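Long-range contact in polyketide synthase PksL (Bacillus subtilis, PDB 5E1V), which probably dehydrates beta-hydroxyacyl intermediates as a monomeric dehydratase domain of the trans-AT polyketide synthase that makes bacillaene: residues R146-V151 and Q212-P217. Residues are numbered along the deposited sequence; the frame is centred on the assembly and turned at random.
Sequences RRQELV and QRLYLP
Water 1 is gripped by two backbone carbonyls: it donates one hydrogen bond to Gln148 O at 2.5 Å and another to Gln212 O at 2.5 Å, both short, so the two loops are joined through solvent. The side chain of Gln148 reaches the same carbonyl of Gln212. Its CG lies anti to its own carbonyl carbon (chi1 -50°) and the chain runs extended, bringing OE1 to 3.0 Å from Gln212 O; as both are acceptors, this is proximity without a bond, and the amide is held instead by NE2 bonding to Gln144. The Gln212 chain, bent at chi2, crosses that of Gln148 at about a right angle, with the amide planes stacked 28° apart and OE1 of Gln212 lying 3.7 Å from CG of Gln148. A Schellman motif ends helix 138-147 here: Glu149, at phi 69°, donates from N to Arg146 O at 3.0 Å, while Leu150 N returns to Cys145 O. An alanine in place of Gln148 would lose the amide and its bond to Gln144, and would probably loosen the packing against Gln212. From 212-217, Leu214 brings its branched end against the Gln148 carbonyl and Leu150: CD2 sits 3.4 Å from Gln148 O, and also 3.7 Å from Leu150 CB. Val23 of strand 21-23 touches both leucines, and Tyr24 OH bonds to Leu214 N, where strand 215-225 of the hot-dog fold is about to begin.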
# COMPACT_ATOMS: atom_id res chain seq x y z
N ARG A 146 6.87 -14.77 -6.94
CA ARG A 146 6.99 -15.09 -8.34
C ARG A 146 6.56 -16.55 -8.61
O ARG A 146 5.92 -16.81 -9.62
CB ARG A 146 8.42 -14.86 -8.80
CG ARG A 146 8.88 -13.42 -8.69
CD ARG A 146 10.04 -13.09 -9.64
NE ARG A 146 11.27 -13.85 -9.43
CZ ARG A 146 12.13 -13.63 -8.45
NH1 ARG A 146 11.87 -12.70 -7.53
NH2 ARG A 146 13.24 -14.37 -8.34
N ARG A 147 6.82 -17.45 -7.68
CA ARG A 147 6.29 -18.81 -7.79
C ARG A 147 4.75 -18.84 -7.69
O ARG A 147 4.11 -19.71 -8.27
CB ARG A 147 6.87 -19.70 -6.69
CG ARG A 147 8.34 -19.97 -6.82
CD ARG A 147 8.72 -21.08 -5.83
NE ARG A 147 10.17 -21.10 -5.60
CZ ARG A 147 10.80 -20.58 -4.55
NH1 ARG A 147 10.14 -19.95 -3.57
NH2 ARG A 147 12.11 -20.69 -4.47
N GLN A 148 4.16 -17.87 -6.98
CA GLN A 148 2.71 -17.75 -6.94
C GLN A 148 2.19 -16.71 -7.99
O GLN A 148 1.09 -16.28 -7.92
CB GLN A 148 2.26 -17.42 -5.50
CG GLN A 148 2.86 -18.35 -4.44
CD GLN A 148 2.32 -18.12 -3.01
OE1 GLN A 148 1.13 -18.00 -2.79
NE2 GLN A 148 3.21 -18.07 -2.05
N GLU A 149 3.03 -16.40 -8.98
CA GLU A 149 2.69 -15.60 -10.15
C GLU A 149 2.43 -14.13 -9.81
O GLU A 149 1.73 -13.42 -10.53
CB GLU A 149 1.49 -16.16 -10.88
CG GLU A 149 1.60 -17.63 -11.26
CD GLU A 149 0.48 -18.01 -12.22
OE1 GLU A 149 0.40 -17.40 -13.33
OE2 GLU A 149 -0.34 -18.87 -11.84
N LEU A 150 3.01 -13.69 -8.72
CA LEU A 150 3.05 -12.25 -8.37
C LEU A 150 4.48 -11.81 -8.61
O LEU A 150 5.36 -12.29 -7.92
CB LEU A 150 2.67 -12.09 -6.90
CG LEU A 150 2.86 -10.71 -6.26
CD1 LEU A 150 2.01 -9.67 -6.99
CD2 LEU A 150 2.57 -10.74 -4.74
N VAL A 151 4.71 -10.87 -9.55
CA VAL A 151 6.05 -10.52 -9.99
C VAL A 151 6.32 -9.00 -9.88
O VAL A 151 5.90 -8.23 -10.75
CB VAL A 151 6.24 -10.97 -11.46
CG1 VAL A 151 7.63 -10.60 -12.00
CG2 VAL A 151 5.85 -12.43 -11.64
N GLN A 212 -1.63 -21.59 -2.49
CA GLN A 212 -0.80 -20.81 -3.41
C GLN A 212 -1.52 -19.68 -4.21
O GLN A 212 -0.83 -18.94 -4.91
CB GLN A 212 0.01 -21.68 -4.42
CG GLN A 212 0.86 -22.81 -3.88
CD GLN A 212 2.22 -22.39 -3.28
OE1 GLN A 212 3.14 -21.99 -4.01
NE2 GLN A 212 2.39 -22.56 -1.97
N ARG A 213 -2.85 -19.57 -4.16
CA ARG A 213 -3.57 -18.49 -4.85
C ARG A 213 -3.26 -17.21 -4.11
O ARG A 213 -3.25 -17.22 -2.88
CB ARG A 213 -5.08 -18.62 -4.79
CG ARG A 213 -5.75 -19.24 -6.00
CD ARG A 213 -5.88 -20.72 -5.82
NE ARG A 213 -6.43 -21.12 -4.52
CZ ARG A 213 -7.69 -21.47 -4.27
NH1 ARG A 213 -8.61 -21.52 -5.23
NH2 ARG A 213 -8.04 -21.82 -3.03
N LEU A 214 -3.06 -16.12 -4.83
CA LEU A 214 -2.72 -14.85 -4.21
C LEU A 214 -3.88 -14.23 -3.46
O LEU A 214 -5.05 -14.46 -3.80
CB LEU A 214 -2.25 -13.88 -5.31
CG LEU A 214 -1.05 -14.32 -6.14
CD1 LEU A 214 -0.83 -13.40 -7.34
CD2 LEU A 214 0.21 -14.40 -5.28
N TYR A 215 -3.58 -13.39 -2.46
CA TYR A 215 -4.60 -12.59 -1.81
C TYR A 215 -4.33 -11.11 -2.18
O TYR A 215 -3.29 -10.61 -1.80
CB TYR A 215 -4.52 -12.69 -0.29
CG TYR A 215 -4.73 -14.06 0.27
CD1 TYR A 215 -5.94 -14.41 0.88
CD2 TYR A 215 -3.72 -15.02 0.17
CE1 TYR A 215 -6.16 -15.70 1.38
CE2 TYR A 215 -3.92 -16.30 0.66
CZ TYR A 215 -5.14 -16.63 1.26
OH TYR A 215 -5.34 -17.90 1.77
N LEU A 216 -5.29 -10.45 -2.83
CA LEU A 216 -5.14 -9.03 -3.25
C LEU A 216 -5.84 -8.11 -2.28
O LEU A 216 -6.78 -8.54 -1.57
CB LEU A 216 -5.72 -8.85 -4.63
CG LEU A 216 -4.92 -9.59 -5.72
CD1 LEU A 216 -5.58 -9.31 -7.06
CD2 LEU A 216 -3.43 -9.25 -5.76
N PRO A 217 -5.40 -6.85 -2.21
CA PRO A 217 -6.09 -5.94 -1.33
C PRO A 217 -7.58 -5.76 -1.63
O PRO A 217 -8.04 -5.78 -2.79
CB PRO A 217 -5.32 -4.62 -1.55
CG PRO A 217 -3.90 -5.07 -1.75
CD PRO A 217 -4.10 -6.27 -2.67
O HOH W 1 -0.59 -18.04 -7.19